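Local structure of Alr3699 protein (Nostoc sp., 4XSO) at residues A227-P232 with T259-E264; K252-Q257 with V267-F272; H222-A227 with A237-D242. The protein belongs to the GT-B clan of glycosyltransferases, folded as two domains each built round a parallel beta sheet. All coordinates share one frame; numbering follows the deposited sequence.

Contact 1: A227-P232 with T259-E264; sequences ALAQCP and TRLGLE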
loop_
_atom_site.group_PDB
_atom_site.type_symbol
_atom_site.label_atom_id
_atom_site.label_comp_id
_atom_site.label_asym_id
_atom_site.label_seq_id
_atom_site.Cartn_x
_atom_site.Cartn_y
_atom_site.Cartn_z
ATOM N N ALA A 227 45.832 -2.680 18.067
ATOM C CA ALA A 227 46.110 -3.135 19.423
ATOM C C ALA A 227 47.164 -4.256 19.459
ATOM O O ALA A 227 47.945 -4.340 20.398
ATOM C CB ALA A 227 44.832 -3.606 20.109
ATOM N N LEU A 228 47.202 -5.139 18.466
ATOM C CA LEU A 228 48.177 -6.230 18.490
ATOM C C LEU A 228 49.606 -5.668 18.502
ATOM O O LEU A 228 50.481 -6.181 19.178
ATOM C CB LEU A 228 47.983 -7.132 17.262
ATOM C CG LEU A 228 48.062 -8.631 17.532
ATOM C CD1 LEU A 228 47.181 -8.996 18.710
ATOM C CD2 LEU A 228 47.640 -9.437 16.305
ATOM N N ALA A 229 49.789 -4.571 17.789
ATOM C CA ALA A 229 51.057 -3.853 17.755
ATOM C C ALA A 229 51.525 -3.506 19.148
ATOM O O ALA A 229 52.712 -3.295 19.339
ATOM C CB ALA A 229 50.923 -2.602 16.905
ATOM N N GLN A 230 50.601 -3.458 20.121
ATOM C CA GLN A 230 50.913 -3.060 21.489
ATOM C C GLN A 230 50.919 -4.197 22.490
ATOM O O GLN A 230 50.916 -3.921 23.677
ATOM C CB GLN A 230 49.901 -1.999 21.946
ATOM C CG GLN A 230 50.033 -0.700 21.160
ATOM C CD GLN A 230 51.322 -0.018 21.554
ATOM O OE1 GLN A 230 52.387 -0.273 20.976
ATOM N NE2 GLN A 230 51.258 0.766 22.626
ATOM N N CYS A 231 50.922 -5.446 22.008
ATOM C CA CYS A 231 50.771 -6.649 22.800
ATOM C C CYS A 231 52.030 -7.466 22.746
ATOM O O CYS A 231 52.744 -7.412 21.758
ATOM C CB CYS A 231 49.612 -7.515 22.235
ATOM S SG CYS A 231 48.043 -6.794 22.709
ATOM N N PRO A 232 52.302 -8.259 23.791
ATOM C CA PRO A 232 53.490 -9.070 23.662
ATOM C C PRO A 232 53.466 -10.009 22.471
ATOM O O PRO A 232 52.397 -10.274 21.852
ATOM C CB PRO A 232 53.580 -9.840 25.001
ATOM C CG PRO A 232 52.416 -9.449 25.817
ATOM C CD PRO A 232 51.743 -8.280 25.149
ATOM N N THR A 259 51.140 -5.912 7.358
ATOM C CA THR A 259 52.539 -5.852 6.889
ATOM C C THR A 259 53.238 -4.551 7.338
ATOM O O THR A 259 54.322 -4.585 7.852
ATOM C CB THR A 259 52.587 -5.938 5.371
ATOM O OG1 THR A 259 52.167 -7.252 4.964
ATOM C CG2 THR A 259 54.035 -5.678 4.884
ATOM N N ARG A 260 52.609 -3.404 7.195
ATOM C CA ARG A 260 53.225 -2.176 7.744
ATOM C C ARG A 260 53.591 -2.236 9.272
ATOM O O ARG A 260 54.631 -1.695 9.716
ATOM C CB ARG A 260 52.299 -1.007 7.434
ATOM C CG ARG A 260 52.724 0.353 8.003
ATOM C CD ARG A 260 51.820 1.506 7.490
ATOM N NE ARG A 260 50.396 1.388 7.857
ATOM C CZ ARG A 260 49.884 1.526 9.094
ATOM N NH1 ARG A 260 50.651 1.775 10.148
ATOM N NH2 ARG A 260 48.576 1.402 9.290
ATOM N N LEU A 261 52.748 -2.885 10.088
ATOM C CA LEU A 261 53.037 -3.041 11.522
ATOM C C LEU A 261 54.002 -4.150 11.806
ATOM O O LEU A 261 54.393 -4.362 12.940
ATOM C CB LEU A 261 51.751 -3.207 12.329
ATOM C CG LEU A 261 51.009 -1.854 12.253
ATOM C CD1 LEU A 261 49.513 -1.957 12.469
ATOM C CD2 LEU A 261 51.622 -0.867 13.229
ATOM N N GLY A 262 54.464 -4.857 10.781
ATOM C CA GLY A 262 55.295 -6.044 11.056
ATOM C C GLY A 262 54.598 -7.217 11.734
ATOM O O GLY A 262 55.241 -8.047 12.387
ATOM N N LEU A 263 53.286 -7.333 11.537
ATOM C CA LEU A 263 52.480 -8.390 12.184
ATOM C C LEU A 263 52.066 -9.635 11.347
ATOM O O LEU A 263 51.122 -10.364 11.715
ATOM C CB LEU A 263 51.244 -7.728 12.704
ATOM C CG LEU A 263 51.534 -6.803 13.900
ATOM C CD1 LEU A 263 50.223 -6.126 14.241
ATOM C CD2 LEU A 263 52.136 -7.554 15.085
ATOM N N GLU A 264 52.780 -9.911 10.253
ATOM C CA GLU A 264 52.307 -10.865 9.249
ATOM C C GLU A 264 52.297 -12.280 9.777
ATOM O O GLU A 264 51.563 -13.109 9.282
ATOM C CB GLU A 264 53.132 -10.821 7.948
ATOM C CG GLU A 264 54.639 -11.034 8.140
ATOM C CD GLU A 264 55.399 -9.720 8.359
ATOM O OE1 GLU A 264 54.734 -8.669 8.592
ATOM O OE2 GLU A 264 56.640 -9.757 8.246
#
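L228 and A229, where helix 221-228 gives way to a turn, meet L261 and L263 just beyond helix 248-260. The two helices are successive crossovers of a Rossmann-like sheet, and their exits pack side by side, with the A229 and L261 CA atoms 6.6 Å apart. The contact is apolar and small, burying 153 Å² in all, with no hydrogen bond across it. L263 sends one branch into the angle between two neighbouring residues: its CD1 lies 3.9 Å from L228 CB and equally near the backbone N of A229. L261 works beside it, touching A229 CB with its CD2 at 4.1 Å. The side chain of L261 also meets I225 and D226 of helix 221-228.

Backbone bonds within each segment shape both exits. G262, with positive phi, ends helix 248-260 in a Schellman motif, in which G262 N donates to T259 O at 2.9 Å. The other exit is a type I beta turn from L228 to C231, marked by C231 N donating to L228 O at 3.0 Å. Polar links lead elsewhere: Q230 NE2 is hydrogen-bonded to Q337 OE1 of helix 336-348. L228 also rests on V235 and A237 of the sheet, while the methyl of A229 approaches L263 less closely, CB to CD1 being 4.5 Å.

Contact 2: K252-Q257 with V267-F272; sequences KELHQQ and VKFLGF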
loop_
_atom_site.group_PDB
_atom_site.type_symbol
_atom_site.label_atom_id
_atom_site.label_comp_id
_atom_site.label_asym_id
_atom_site.label_seq_id
_atom_site.Cartn_x
_atom_site.Cartn_y
_atom_site.Cartn_z
ATOM N N LYS A 252 42.271 -5.304 1.301
ATOM C CA LYS A 252 43.576 -4.702 0.898
ATOM C C LYS A 252 44.204 -3.826 2.001
ATOM O O LYS A 252 45.373 -3.968 2.323
ATOM C CB LYS A 252 43.394 -3.839 -0.366
ATOM C CG LYS A 252 44.693 -3.322 -0.996
ATOM C CD LYS A 252 44.453 -2.156 -1.955
ATOM C CE LYS A 252 44.251 -0.857 -1.164
ATOM N NZ LYS A 252 43.212 0.013 -1.775
ATOM N N GLU A 253 43.417 -2.945 2.591
ATOM C CA GLU A 253 43.890 -2.072 3.668
ATOM C C GLU A 253 44.332 -2.894 4.901
ATOM O O GLU A 253 45.380 -2.617 5.517
ATOM C CB GLU A 253 42.822 -1.033 3.972
ATOM C CG GLU A 253 43.235 0.067 4.952
ATOM C CD GLU A 253 42.438 0.033 6.275
ATOM O OE1 GLU A 253 43.000 -0.426 7.322
ATOM O OE2 GLU A 253 41.241 0.449 6.252
ATOM N N LEU A 254 43.610 -3.966 5.230
ATOM C CA LEU A 254 44.003 -4.764 6.406
ATOM C C LEU A 254 45.319 -5.407 6.152
ATOM O O LEU A 254 46.191 -5.396 7.016
ATOM C CB LEU A 254 43.006 -5.914 6.751
ATOM C CG LEU A 254 41.629 -5.451 7.143
ATOM C CD1 LEU A 254 40.771 -6.651 7.505
ATOM C CD2 LEU A 254 41.753 -4.437 8.284
ATOM N N HIS A 255 45.439 -6.054 5.000
ATOM C CA HIS A 255 46.696 -6.735 4.651
ATOM C C HIS A 255 47.905 -5.803 4.701
ATOM O O HIS A 255 48.995 -6.180 5.184
ATOM C CB HIS A 255 46.566 -7.397 3.272
ATOM C CG HIS A 255 45.775 -8.688 3.274
ATOM N ND1 HIS A 255 46.152 -9.785 4.007
ATOM C CD2 HIS A 255 44.750 -9.105 2.498
ATOM C CE1 HIS A 255 45.348 -10.805 3.761
ATOM N NE2 HIS A 255 44.483 -10.419 2.845
ATOM N N GLN A 256 47.696 -4.559 4.279
ATOM C CA GLN A 256 48.815 -3.610 4.169
ATOM C C GLN A 256 49.172 -3.166 5.537
ATOM O O GLN A 256 50.359 -3.119 5.914
ATOM C CB GLN A 256 48.410 -2.384 3.351
ATOM C CG GLN A 256 48.055 -2.740 1.903
ATOM C CD GLN A 256 48.148 -1.545 0.958
ATOM O OE1 GLN A 256 47.149 -0.854 0.697
ATOM N NE2 GLN A 256 49.362 -1.283 0.463
ATOM N N GLN A 257 48.119 -2.880 6.319
ATOM C CA GLN A 257 48.277 -2.470 7.711
ATOM C C GLN A 257 49.121 -3.530 8.447
ATOM O O GLN A 257 50.109 -3.212 9.146
ATOM C CB GLN A 257 46.883 -2.293 8.412
ATOM C CG GLN A 257 46.962 -1.955 9.903
ATOM C CD GLN A 257 45.629 -1.974 10.649
ATOM O OE1 GLN A 257 44.639 -2.450 10.141
ATOM N NE2 GLN A 257 45.626 -1.478 11.877
ATOM N N VAL A 267 48.941 -12.661 12.734
ATOM C CA VAL A 267 47.550 -12.498 12.306
ATOM C C VAL A 267 47.285 -13.626 11.306
ATOM O O VAL A 267 48.099 -13.819 10.402
ATOM C CB VAL A 267 47.284 -11.118 11.662
ATOM C CG1 VAL A 267 45.805 -10.908 11.338
ATOM C CG2 VAL A 267 47.732 -9.989 12.557
ATOM N N LYS A 268 46.255 -14.464 11.546
ATOM C CA LYS A 268 45.860 -15.533 10.603
ATOM C C LYS A 268 44.460 -15.251 10.103
ATOM O O LYS A 268 43.515 -15.175 10.900
ATOM C CB LYS A 268 45.974 -16.940 11.233
ATOM C CG LYS A 268 47.408 -17.394 11.472
ATOM C CD LYS A 268 47.542 -18.749 12.197
ATOM C CE LYS A 268 47.121 -19.946 11.337
ATOM N NZ LYS A 268 48.256 -20.662 10.649
ATOM N N PHE A 269 44.300 -15.058 8.793
ATOM C CA PHE A 269 42.981 -15.008 8.191
ATOM C C PHE A 269 42.514 -16.458 7.936
ATOM O O PHE A 269 43.152 -17.179 7.152
ATOM C CB PHE A 269 42.996 -14.279 6.874
ATOM C CG PHE A 269 43.230 -12.785 6.970
ATOM C CD1 PHE A 269 44.506 -12.260 7.004
ATOM C CD2 PHE A 269 42.165 -11.906 6.925
ATOM C CE1 PHE A 269 44.712 -10.873 7.020
ATOM C CE2 PHE A 269 42.347 -10.545 6.964
ATOM C CZ PHE A 269 43.644 -10.010 7.004
ATOM N N LEU A 270 41.423 -16.908 8.582
ATOM C CA LEU A 270 40.943 -18.313 8.355
ATOM C C LEU A 270 39.873 -18.426 7.317
ATOM O O LEU A 270 39.417 -19.545 6.946
ATOM C CB LEU A 270 40.436 -18.963 9.652
ATOM C CG LEU A 270 41.362 -18.951 10.811
ATOM C CD1 LEU A 270 40.771 -19.747 11.964
ATOM C CD2 LEU A 270 42.688 -19.526 10.361
ATOM N N GLY A 271 39.384 -17.299 6.881
ATOM C CA GLY A 271 38.296 -17.292 5.953
ATOM C C GLY A 271 36.936 -17.626 6.595
ATOM O O GLY A 271 36.783 -17.575 7.796
ATOM N N PHE A 272 35.937 -17.943 5.787
ATOM C CA PHE A 272 34.604 -18.259 6.352
ATOM C C PHE A 272 34.623 -19.636 7.001
ATOM O O PHE A 272 35.017 -20.605 6.387
ATOM C CB PHE A 272 33.521 -18.178 5.284
ATOM C CG PHE A 272 32.141 -18.489 5.799
ATOM C CD1 PHE A 272 31.737 -19.814 6.015
ATOM C CD2 PHE A 272 31.232 -17.474 6.054
ATOM C CE1 PHE A 272 30.462 -20.099 6.496
ATOM C CE2 PHE A 272 29.949 -17.764 6.528
ATOM C CZ PHE A 272 29.579 -19.073 6.740
#
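H255 lays its imidazole over one face of the F269 ring, while L254, one residue earlier on the same helix, meets that ring near its plane. These residues join helix 248-260 to strand 267-271, the second and third elements of a beta-alpha-beta crossover whose first strand is 235-240. Strand 267-271 is the outermost of the six in this domain's sheet as counted within the chain.

The two rings are neither parallel nor perpendicular: their planes make 43° and their centroids lie 4.5 Å apart, so the pair is oblique and is neither a stack nor an edge-to-face contact. The tilt lowers the ND1-CE1 edge of the imidazole onto the phenyl ring. H255 CE1 comes to 3.3 Å from F269 CE1, a tight approach, and H255 ND1 stands 3.5 Å from the same carbon. The CB of H255 does not itself head for the strand; with CG beside the backbone N and anti to the carbonyl carbon (chi1 -77°), the imidazole is swung to the strand side, which puts ND1 and CE1 over F269.

L254 makes the other approach. Its CB reaches F269 CZ at 4.2 Å, at the far end of the ring from the strand, and the rest of its side chain packs on Q221 and H222 of helix 221-228. F269 is further backed by I258, one helical turn beyond L254, and by L239 of the adjacent strand. No hydrogen bond spans the two segments, which bury 138 Å² together. On the imidazole, NE2 sits 4.2 Å above the F269 plane, displaced toward the rim of the ring.

Contact 3: H222-A227 with A237-D242; sequences HILIDA and AILVGD
The carbonyl O of H222 is gripped by two donors: D226 N, at 2.9 Å in the ordinary helical bond, and NE2 of Q257, reaching in from helix 248-260. The same Q257 NE2 is hydrogen-bonded to D226 OD1, and H222 ND1 is bonded to Y250 OH, so polar groups tie this helix to its neighbour. Turned to the sheet, helix 221-228 is the crossover of the beta-alpha-beta unit that runs from strand 207-212 to strand 235-240. The short segments have axes 10.2 Å apart at closest and 171° between their N-to-C directions, the nearly antiparallel course of a helix lying on the strand that follows it.

The interface with that strand is wholly apolar and buried, 138 Å² in sum. L224 carries the largest share of the contact. With CG anti to the backbone N (chi1 175°), its side chain reaches down to the strand, where CD2 contacts two residues that face the helix, A237 and L239. It stands 4.0 Å from A237 CB and 4.1 Å from L239 CD2. L224 and L239 do not meet end on but run alongside one another, their side chains heading opposite ways. L224 also touches V209 and H211, and so bridges strands 235-240 and 207-212. I238, between the two inward-facing residues, points to the other face of the sheet and packs on C283.

The two methyls of L239 are divided between successive helix residues, CD2 for L224 and CD1 for I225. The CB of I225 is not aimed at the strand, yet its extended outer branch, with chi2 at 157°, turns sheetward and brings I225 CD1 to 4.4 Å from L239 CD1.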
loop_
_atom_site.group_PDB
_atom_site.type_symbol
_atom_site.label_atom_id
_atom_site.label_comp_id
_atom_site.label_asym_id
_atom_site.label_seq_id
_atom_site.Cartn_x
_atom_site.Cartn_y
_atom_site.Cartn_z
ATOM N N HIS A 222 40.673 -3.611 11.910
ATOM C CA HIS A 222 41.882 -2.758 11.947
ATOM C C HIS A 222 42.213 -2.250 13.353
ATOM O O HIS A 222 43.373 -2.007 13.682
ATOM C CB HIS A 222 41.752 -1.577 10.933
ATOM C CG HIS A 222 40.671 -0.597 11.286
ATOM N ND1 HIS A 222 39.323 -0.845 11.054
ATOM C CD2 HIS A 222 40.731 0.611 11.898
ATOM C CE1 HIS A 222 38.612 0.172 11.504
ATOM N NE2 HIS A 222 39.439 1.054 12.041
ATOM N N ILE A 223 41.203 -2.143 14.204
ATOM C CA ILE A 223 41.394 -1.759 15.607
ATOM C C ILE A 223 42.104 -2.897 16.388
ATOM O O ILE A 223 43.034 -2.629 17.119
ATOM C CB ILE A 223 40.020 -1.407 16.279
ATOM C CG1 ILE A 223 39.236 -0.382 15.458
ATOM C CG2 ILE A 223 40.199 -0.939 17.731
ATOM C CD1 ILE A 223 39.893 0.988 15.490
ATOM N N LEU A 224 41.664 -4.170 16.218
ATOM C CA LEU A 224 42.362 -5.298 16.812
ATOM C C LEU A 224 43.830 -5.334 16.343
ATOM O O LEU A 224 44.729 -5.594 17.130
ATOM C CB LEU A 224 41.620 -6.638 16.534
ATOM C CG LEU A 224 42.335 -7.916 17.011
ATOM C CD1 LEU A 224 42.497 -7.883 18.513
ATOM C CD2 LEU A 224 41.514 -9.153 16.605
ATOM N N ILE A 225 44.043 -5.147 15.046
ATOM C CA ILE A 225 45.389 -5.145 14.460
ATOM C C ILE A 225 46.260 -4.016 15.093
ATOM O O ILE A 225 47.333 -4.335 15.579
ATOM C CB ILE A 225 45.313 -5.104 12.916
ATOM C CG1 ILE A 225 44.646 -6.401 12.417
ATOM C CG2 ILE A 225 46.705 -4.964 12.328
ATOM C CD1 ILE A 225 44.032 -6.270 11.053
ATOM N N ASP A 226 45.753 -2.770 15.208
ATOM C CA ASP A 226 46.522 -1.720 15.914
ATOM C C ASP A 226 46.814 -2.112 17.365
ATOM O O ASP A 226 47.932 -1.996 17.842
ATOM C CB ASP A 226 45.783 -0.408 15.922
ATOM C CG ASP A 226 45.828 0.322 14.602
ATOM O OD1 ASP A 226 46.737 0.050 13.825
ATOM O OD2 ASP A 226 44.921 1.168 14.340
ATOM N N ALA A 227 45.832 -2.680 18.067
ATOM C CA ALA A 227 46.110 -3.135 19.423
ATOM C C ALA A 227 47.164 -4.256 19.459
ATOM O O ALA A 227 47.945 -4.340 20.398
ATOM C CB ALA A 227 44.832 -3.606 20.109
ATOM N N ALA A 237 46.368 -12.979 16.499
ATOM C CA ALA A 237 44.975 -12.768 16.176
ATOM C C ALA A 237 44.524 -13.760 15.079
ATOM O O ALA A 237 45.273 -14.058 14.169
ATOM C CB ALA A 237 44.771 -11.325 15.776
ATOM N N ILE A 238 43.337 -14.360 15.236
ATOM C CA ILE A 238 42.711 -15.085 14.161
ATOM C C ILE A 238 41.529 -14.296 13.757
ATOM O O ILE A 238 40.702 -13.884 14.606
ATOM C CB ILE A 238 42.341 -16.572 14.507
ATOM C CG1 ILE A 238 41.350 -16.643 15.656
ATOM C CG2 ILE A 238 43.571 -17.387 14.886
ATOM C CD1 ILE A 238 40.724 -18.028 15.800
ATOM N N LEU A 239 41.451 -14.029 12.456
ATOM C CA LEU A 239 40.317 -13.329 11.832
ATOM C C LEU A 239 39.507 -14.368 11.071
ATOM O O LEU A 239 39.996 -15.009 10.113
ATOM C CB LEU A 239 40.761 -12.218 10.879
ATOM C CG LEU A 239 41.787 -11.249 11.496
ATOM C CD1 LEU A 239 41.989 -10.091 10.537
ATOM C CD2 LEU A 239 41.354 -10.683 12.783
ATOM N N VAL A 240 38.254 -14.509 11.500
ATOM C CA VAL A 240 37.394 -15.495 10.959
ATOM C C VAL A 240 36.252 -14.771 10.341
ATOM O O VAL A 240 35.536 -14.003 10.983
ATOM C CB VAL A 240 36.915 -16.460 12.062
ATOM C CG1 VAL A 240 36.131 -17.587 11.473
ATOM C CG2 VAL A 240 38.124 -17.020 12.814
ATOM N N GLY A 241 36.126 -14.999 9.056
ATOM C CA GLY A 241 35.074 -14.472 8.243
ATOM C C GLY A 241 35.639 -14.178 6.848
ATOM O O GLY A 241 36.871 -14.238 6.557
ATOM N N ASP A 242 34.729 -13.845 5.973
ATOM C CA ASP A 242 35.077 -13.668 4.604
ATOM C C ASP A 242 34.898 -12.210 4.252
ATOM O O ASP A 242 34.354 -11.426 5.011
ATOM C CB ASP A 242 34.312 -14.652 3.678
ATOM C CG ASP A 242 32.825 -14.570 3.833
ATOM O OD1 ASP A 242 32.355 -14.071 4.862
ATOM O OD2 ASP A 242 32.112 -15.025 2.929
#

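From the N terminus, helix 221-228 opens contact 3 and, at its end, contact 1; the two share A227. Strand 235-240 closes contact 3 after a short connection. Helix 248-260 then opens contact 2, and its exit closes contact 1, whose span of 26 intervening residues crosses both others. Strand 267-271 closes contact 2 last, so contacts 3 and 2 lie in series. Together they join two consecutive crossovers to neighbouring strands of one parallel sheet, L270 N lying 2.8 Å from L239 O. Contacts 1 and 3 meet where L228 CD2 is 3.5 Å from A237 CB, and contacts 1 and 2 where L228 CD2 approaches V267 CG2 to 3.8 Å.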